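Long-range contacts in cerato-platanin-like protein (Moniliophthora perniciosa, PDB 3SUK), which is of unknown function but belongs to the secreted cerato-platanin family, fungal proteins probably active outside the cell and built on a double-psi beta-barrel: residues A[47-53]-A[80-86]; A[62-66]-A[121-125]. All blocks are in the same frame, centred on the assembly; numbering follows the deposited sequence.

Contact 1 of 2, residues A[47-53]-A[80-86]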
ATOM      1  N   ILE A  47       2.669   3.094   0.142  1.00  8.23           N
ATOM      2  CA  ILE A  47       1.649   2.853  -0.870  1.00  7.70           C
ATOM      3  C   ILE A  47       1.790   1.427  -1.390  1.00  6.50           C
ATOM      4  O   ILE A  47       2.834   0.834  -1.258  1.00  7.59           O
ATOM      5  CB  ILE A  47       1.732   3.831  -2.055  1.00  7.59           C
ATOM      6  CG1 ILE A  47       3.099   3.743  -2.723  1.00  9.78           C
ATOM      7  CG2 ILE A  47       1.396   5.276  -1.638  1.00  8.71           C
ATOM      8  CD1 ILE A  47       3.155   4.289  -4.127  1.00 11.58           C
ATOM      9  N   GLY A  48       0.712   0.903  -1.945  1.00  6.46           N
ATOM     10  CA  GLY A  48       0.772  -0.424  -2.511  1.00  8.40           C
ATOM     11  C   GLY A  48      -0.522  -0.914  -3.118  1.00  8.48           C
ATOM     12  O   GLY A  48      -1.513  -0.239  -3.150  1.00  9.23           O
ATOM     13  N   ALA A  49      -0.459  -2.157  -3.572  1.00  8.29           N
ATOM     14  CA  ALA A  49      -1.608  -2.873  -4.082  1.00  9.26           C
ATOM     15  C   ALA A  49      -2.255  -3.665  -2.936  1.00  6.62           C
ATOM     16  O   ALA A  49      -1.541  -4.030  -2.018  1.00  7.24           O
ATOM     17  CB  ALA A  49      -1.170  -3.815  -5.202  1.00  8.32           C
ATOM     18  N   SER A  50      -3.571  -3.881  -3.006  1.00  7.39           N
ATOM     19  CA  SER A  50      -4.302  -4.726  -2.078  1.00  8.45           C
ATOM     20  C   SER A  50      -5.332  -5.579  -2.834  1.00  7.56           C
ATOM     21  O   SER A  50      -5.907  -5.154  -3.780  1.00  8.88           O
ATOM     22  CB  SER A  50      -5.014  -3.881  -1.026  1.00  8.10           C
ATOM     23  OG  SER A  50      -5.924  -4.632  -0.277  1.00  9.92           O
ATOM     24  N   SER A  51      -5.554  -6.779  -2.339  1.00  9.44           N
ATOM     25  CA  SER A  51      -6.612  -7.666  -2.834  1.00  9.12           C
ATOM     26  C   SER A  51      -7.997  -7.120  -2.550  1.00 10.36           C
ATOM     27  O   SER A  51      -8.961  -7.553  -3.127  1.00 10.57           O
ATOM     28  CB  SER A  51      -6.442  -9.090  -2.290  1.00 10.36           C
ATOM     29  OG  SER A  51      -6.261  -9.144  -0.921  1.00 10.87           O
ATOM     30  N   ASP A  52      -8.077  -6.120  -1.680  1.00  9.00           N
ATOM     31  CA  ASP A  52      -9.350  -5.416  -1.438  1.00 10.62           C
ATOM     32  C   ASP A  52      -9.800  -4.660  -2.687  1.00 10.29           C
ATOM     33  O   ASP A  52     -10.937  -4.369  -2.840  1.00 10.92           O
ATOM     34  CB  ASP A  52      -9.292  -4.448  -0.242  1.00  9.46           C
ATOM     35  CG  ASP A  52      -9.296  -5.146   1.095  1.00 10.38           C
ATOM     36  OD1 ASP A  52      -9.379  -6.350   1.137  1.00 14.28           O
ATOM     37  OD2 ASP A  52      -9.253  -4.459   2.093  1.00 12.56           O
ATOM     38  N   ILE A  53      -8.838  -4.290  -3.508  1.00  9.08           N
ATOM     39  CA  ILE A  53      -9.111  -3.594  -4.741  1.00  9.31           C
ATOM     40  C   ILE A  53      -9.206  -4.663  -5.859  1.00 12.24           C
ATOM     41  O   ILE A  53      -8.234  -5.241  -6.249  1.00 10.45           O
ATOM     42  CB  ILE A  53      -7.994  -2.546  -5.050  1.00  9.96           C
ATOM     43  CG1 ILE A  53      -8.099  -1.360  -4.081  1.00  7.80           C
ATOM     44  CG2 ILE A  53      -8.105  -2.071  -6.466  1.00  9.87           C
ATOM     45  CD1 ILE A  53      -6.852  -0.491  -4.005  1.00  9.33           C
ATOM     46  N   LEU A  80      -0.877   3.166   5.307  1.00  7.06           N
ATOM     47  CA  LEU A  80      -0.594   2.898   3.918  1.00  7.58           C
ATOM     48  C   LEU A  80      -1.832   3.073   3.060  1.00  7.12           C
ATOM     49  O   LEU A  80      -2.882   2.669   3.431  1.00  7.49           O
ATOM     50  CB  LEU A  80      -0.045   1.466   3.787  1.00  7.31           C
ATOM     51  CG  LEU A  80       0.324   1.072   2.338  1.00  6.66           C
ATOM     52  CD1 LEU A  80       1.681   0.357   2.293  1.00  8.61           C
ATOM     53  CD2 LEU A  80      -0.751   0.135   1.732  1.00  8.51           C
ATOM     54  N   VAL A  81      -1.668   3.637   1.869  1.00  7.72           N
ATOM     55  CA  VAL A  81      -2.783   3.805   0.932  1.00  7.12           C
ATOM     56  C   VAL A  81      -2.714   2.752  -0.150  1.00  5.64           C
ATOM     57  O   VAL A  81      -1.736   2.595  -0.774  1.00  7.12           O
ATOM     58  CB  VAL A  81      -2.784   5.228   0.265  1.00  6.55           C
ATOM     59  CG1 VAL A  81      -3.921   5.361  -0.788  1.00  8.81           C
ATOM     60  CG2 VAL A  81      -2.944   6.321   1.370  1.00  8.68           C
ATOM     61  N   ALA A  82      -3.835   2.110  -0.363  1.00  6.46           N
ATOM     62  CA  ALA A  82      -3.963   1.140  -1.440  1.00  7.17           C
ATOM     63  C   ALA A  82      -4.438   1.805  -2.724  1.00  7.40           C
ATOM     64  O   ALA A  82      -5.394   2.474  -2.727  1.00  7.73           O
ATOM     65  CB  ALA A  82      -4.883  -0.002  -0.995  1.00  9.15           C
ATOM     66  N   ILE A  83      -3.658   1.599  -3.765  1.00  8.45           N
ATOM     67  CA  ILE A  83      -3.896   2.221  -5.069  1.00  9.55           C
ATOM     68  C   ILE A  83      -4.010   1.277  -6.282  1.00  9.34           C
ATOM     69  O   ILE A  83      -4.059   1.729  -7.391  1.00 10.04           O
ATOM     70  CB  ILE A  83      -2.768   3.255  -5.346  1.00  9.89           C
ATOM     71  CG1 ILE A  83      -1.407   2.577  -5.584  1.00 10.78           C
ATOM     72  CG2 ILE A  83      -2.701   4.276  -4.193  1.00  8.88           C
ATOM     73  CD1 ILE A  83      -0.331   3.484  -6.127  1.00 14.89           C
ATOM     74  N   ASP A  84      -3.943  -0.023  -6.045  1.00  7.99           N
ATOM     75  CA  ASP A  84      -3.846  -0.975  -7.155  1.00  8.95           C
ATOM     76  C   ASP A  84      -4.390  -2.308  -6.653  1.00  8.30           C
ATOM     77  O   ASP A  84      -4.540  -2.484  -5.481  1.00  9.26           O
ATOM     78  CB  ASP A  84      -2.375  -1.074  -7.593  1.00  8.75           C
ATOM     79  CG  ASP A  84      -2.157  -1.671  -8.996  1.00  8.84           C
ATOM     80  OD1 ASP A  84      -3.118  -1.919  -9.686  1.00  9.99           O
ATOM     81  OD2 ASP A  84      -0.971  -1.856  -9.286  1.00 10.65           O
ATOM     82  N   HIS A  85      -4.685  -3.196  -7.582  1.00  9.06           N
ATOM     83  CA  HIS A  85      -5.099  -4.567  -7.299  1.00  8.10           C
ATOM     84  C   HIS A  85      -3.898  -5.472  -7.006  1.00  8.99           C
ATOM     85  O   HIS A  85      -2.987  -5.439  -7.707  1.00 10.80           O
ATOM     86  CB  HIS A  85      -5.874  -5.120  -8.525  1.00 10.90           C
ATOM     87  CG  HIS A  85      -6.122  -6.606  -8.467  1.00  9.11           C
ATOM     88  ND1 HIS A  85      -7.050  -7.174  -7.635  1.00 11.19           N
ATOM     89  CD2 HIS A  85      -5.520  -7.631  -9.103  1.00 14.65           C
ATOM     90  CE1 HIS A  85      -7.039  -8.482  -7.786  1.00 13.85           C
ATOM     91  NE2 HIS A  85      -6.126  -8.780  -8.680  1.00 13.61           N
ATOM     92  N   ALA A  86      -4.024  -6.310  -5.980  1.00  9.76           N
ATOM     93  CA  ALA A  86      -3.087  -7.403  -5.699  1.00  9.20           C
ATOM     94  C   ALA A  86      -3.902  -8.685  -5.720  1.00 10.00           C
ATOM     95  O   ALA A  86      -5.053  -8.689  -5.428  1.00  9.95           O
ATOM     96  CB  ALA A  86      -2.473  -7.220  -4.335  1.00  9.13           C
TER
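Ile53 closes over the corner of the chain at Asp84 and meets 80-86 with both its side chain and its carbonyl. With CG1 anti to its carbonyl carbon (chi1 -72°), the side chain carries CD1 to 3.6 Å from Ala82 CB and 3.4 Å from Asp84 O, while CG2 lies against the same Asp84 carbonyl. Trimming Ile53 to an alanine would probably open a gap over the Asp84 carbonyl and cost the Ala82 methyl one of its apolar neighbours. On the polar side, His85 ND1 donates to Ile53 O over 2.7 Å, with the oxygen in the ring plane and the donor in the carbonyl plane, which fixes the turn of the imidazole. Apolar contacts continue along the pair: Ala49 CB meets Ala86 CB at 3.7 Å, and the CD1 methyls of Ile47 and Ile83 touch where their side chains cross obliquely.

Behind these groups the backbones pair in the parallel sense, though the axes of 47-50 and 80-83 are turned 52° apart. Gly48 is gripped twice, giving its N-H to Val81 O and accepting through Gly48 O from Ile83 N at 2.9 Å. Past the corner, Ser50 N bonds to Asp84 O at 3.0 Å, and 80-86 has gained one residue in register, bringing His85 beside Ser50. Ser50 O takes Ala86 N and Ile53 N from opposite faces of its plane, the latter closing a type I turn; Ser50 OG accepts from Asp52 N in an ST turn. Farther out, the Asp84 carboxylate is held by Tyr12 OH and Ala23 N, and Ser51 OG bonds to Gly89 N. Strand 47-50, hydrogen-bonded along its other side to 90-92, thus joins parallel and antiparallel neighbours within the double-psi beta-barrel of the cerato-platanins.

Contact 2 of 2, residues A[62-66]-A[121-125]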
ATOM      1  N   GLY A  62      -7.948   3.920  -2.774  1.00  8.23           N
ATOM      2  CA  GLY A  62      -7.654   4.941  -1.783  1.00  7.24           C
ATOM      3  C   GLY A  62      -7.813   4.514  -0.331  1.00  8.91           C
ATOM      4  O   GLY A  62      -7.505   5.263   0.551  1.00 10.33           O
ATOM      5  N   ASN A  63      -8.175   3.264  -0.086  1.00  7.89           N
ATOM      6  CA  ASN A  63      -8.318   2.845   1.282  1.00  8.07           C
ATOM      7  C   ASN A  63      -7.019   2.976   2.052  1.00  6.56           C
ATOM      8  O   ASN A  63      -5.965   2.723   1.564  1.00  7.13           O
ATOM      9  CB  ASN A  63      -8.834   1.418   1.390  1.00 10.05           C
ATOM     10  CG  ASN A  63     -10.355   1.316   1.206  1.00 10.70           C
ATOM     11  OD1 ASN A  63     -11.035   2.282   1.023  1.00 11.21           O
ATOM     12  ND2 ASN A  63     -10.820   0.127   1.194  1.00 12.30           N
ATOM     13  N   CYS A  64      -7.180   3.354   3.300  1.00  7.64           N
ATOM     14  CA  CYS A  64      -6.096   3.599   4.213  1.00  6.85           C
ATOM     15  C   CYS A  64      -6.073   2.496   5.268  1.00  6.79           C
ATOM     16  O   CYS A  64      -7.036   2.262   5.883  1.00  8.11           O
ATOM     17  CB  CYS A  64      -6.357   4.958   4.888  1.00  9.89           C
ATOM     18  SG  CYS A  64      -5.066   5.499   6.056  1.00  9.43           S
ATOM     19  N   TYR A  65      -4.931   1.855   5.418  1.00  7.38           N
ATOM     20  CA  TYR A  65      -4.755   0.735   6.305  1.00  7.63           C
ATOM     21  C   TYR A  65      -3.616   0.968   7.279  1.00  9.52           C
ATOM     22  O   TYR A  65      -2.555   1.400   6.899  1.00 10.36           O
ATOM     23  CB  TYR A  65      -4.438  -0.521   5.501  1.00  8.02           C
ATOM     24  CG  TYR A  65      -5.501  -0.911   4.526  1.00  7.92           C
ATOM     25  CD1 TYR A  65      -5.478  -0.419   3.239  1.00  7.68           C
ATOM     26  CD2 TYR A  65      -6.523  -1.781   4.882  1.00  8.57           C
ATOM     27  CE1 TYR A  65      -6.416  -0.789   2.331  1.00  7.56           C
ATOM     28  CE2 TYR A  65      -7.489  -2.134   3.983  1.00  9.75           C
ATOM     29  CZ  TYR A  65      -7.448  -1.612   2.724  1.00  9.74           C
ATOM     30  OH  TYR A  65      -8.405  -1.954   1.820  1.00 11.93           O
ATOM     31  N   THR A  66      -3.846   0.619   8.524  1.00  8.59           N
ATOM     32  CA  THR A  66      -2.792   0.568   9.511  1.00  9.01           C
ATOM     33  C   THR A  66      -2.337  -0.870   9.506  1.00  9.53           C
ATOM     34  O   THR A  66      -3.091  -1.766   9.804  1.00  9.50           O
ATOM     35  CB  THR A  66      -3.279   0.963  10.905  1.00  9.30           C
ATOM     36  OG1 THR A  66      -3.652   2.335  10.883  1.00 11.08           O
ATOM     37  CG2 THR A  66      -2.185   0.790  11.908  1.00 11.31           C
ATOM     38  N   SER A 121      -8.922   9.830   6.054  1.00  9.50           N
ATOM     39  CA  SER A 121      -8.213  11.031   6.524  1.00  8.53           C
ATOM     40  C   SER A 121      -6.903  10.729   7.244  1.00  8.91           C
ATOM     41  O   SER A 121      -6.023  11.531   7.202  1.00  9.74           O
ATOM     42  CB  SER A 121      -9.143  11.889   7.406  1.00 10.68           C
ATOM     43  OG  SER A 121      -9.513  11.193   8.528  1.00 12.45           O
ATOM     44  N   VAL A 122      -6.786   9.551   7.835  1.00  9.17           N
ATOM     45  CA  VAL A 122      -5.534   9.161   8.510  1.00 10.18           C
ATOM     46  C   VAL A 122      -4.347   9.178   7.537  1.00 10.11           C
ATOM     47  O   VAL A 122      -3.266   9.497   7.884  1.00 11.95           O
ATOM     48  CB  VAL A 122      -5.648   7.790   9.248  1.00  9.88           C
ATOM     49  CG1 VAL A 122      -4.263   7.353   9.880  1.00 13.04           C
ATOM     50  CG2 VAL A 122      -6.733   7.858  10.329  1.00 11.42           C
ATOM     51  N   CYS A 123      -4.625   8.853   6.281  1.00  9.47           N
ATOM     52  CA  CYS A 123      -3.643   8.857   5.219  1.00 10.52           C
ATOM     53  C   CYS A 123      -3.668  10.128   4.385  1.00  9.84           C
ATOM     54  O   CYS A 123      -3.024  10.190   3.417  1.00 10.67           O
ATOM     55  CB  CYS A 123      -3.944   7.722   4.263  1.00 10.27           C
ATOM     56  SG  CYS A 123      -3.471   6.044   4.890  1.00  9.38           S
ATOM     57  N   GLY A 124      -4.448  11.112   4.787  1.00  9.62           N
ATOM     58  CA  GLY A 124      -4.541  12.365   4.072  1.00 11.14           C
ATOM     59  C   GLY A 124      -5.520  12.340   2.896  1.00 11.69           C
ATOM     60  O   GLY A 124      -5.451  13.184   2.037  1.00 12.94           O
ATOM     61  N   LEU A 125      -6.424  11.369   2.873  1.00 11.35           N
ATOM     62  CA  LEU A 125      -7.411  11.241   1.781  1.00 10.22           C
ATOM     63  C   LEU A 125      -8.854  11.600   2.218  1.00 11.52           C
ATOM     64  O   LEU A 125      -9.057  11.833   3.371  1.00 11.59           O
ATOM     65  CB  LEU A 125      -7.382   9.816   1.191  1.00 10.38           C
ATOM     66  CG  LEU A 125      -6.497   9.656  -0.032  1.00  9.25           C
ATOM     67  CD1 LEU A 125      -5.085   9.705   0.401  1.00 11.77           C
ATOM     68  CD2 LEU A 125      -6.772   8.306  -0.704  1.00 11.34           C
ATOM     69  OXT LEU A 125      -9.768  11.644   1.398  1.00 12.82           O
TER
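A disulfide between Cys64 and Cys123 pins the C-terminal tail to the beginning of strand 64-71. The two SG atoms are joined at 2.0 Å, and the positive chi3 of 78° makes the bridge right-handed. The two halves are built differently: Cys64 SG stands anti to its backbone N (chi1 -178°), which sets it where it meets Cys123 SG, whereas Cys123 SG is anti to its carbonyl carbon. Next to the bridge, CB of Val122 rests 4.0 Å from Cys64 SG.

A second point of touch lies at the chain terminus, where Leu125 CD2 lies 3.4 Å from Gly62 O and 3.6 Å from Gly62 CA. A CB at Gly62 would lie tight against that methyl, and at these backbone angles (phi 92°) it would also be pressed against the carbonyl oxygen of the residue before, so glycine fits here. No hydrogen bond crosses between 62-66 and 121-125, so the two segments are joined by the covalent bridge and by van der Waals contact. The tail is shaped by its own 3-10 turn, with Gly124 N bonded to Ser121 O at 2.9 Å, and the terminal carboxylate is anchored by a salt bridge from Arg34.

Asn63 and Tyr65 point away from the tail. Asn63 ND2 donates to Tyr65 OH over 3.2 Å, with the hydroxyl oxygen in the amide plane; the same hydroxyl is bonded to Asp52 OD2, and Asn63 OD1 takes Arg120 NH2. Cys64 also pairs through its backbone with Val118 of strand 110-118, the strand that leads into the tail. The disulfide fastens the C-terminal tail of this cerato-platanin back onto a strand of its double-psi beta-barrel.

How the contacts relate
The segments alternate along the chain in the order 47-53, 62-66, 80-86 and 121-125, so the two contacts interlock instead of following one another. Their centres lie 11 Å apart, contact 1 nearer the middle of the chain. Both draw on one mixed sheet: strand 74-83 stands between 47-50 and 64-71, and Leu80 N, 2.9 Å from Tyr65 O, forms a probable hydrogen bond between the contacts. Val81 CG2 packs 3.4 Å from Cys123 CB, bringing the disulfide up against strand 74-83. A hydrogen-bonded strand pair and a covalent tether thus meet through 74-83, tying strands 47-50 and 64-71 and the C-terminal tail to one another.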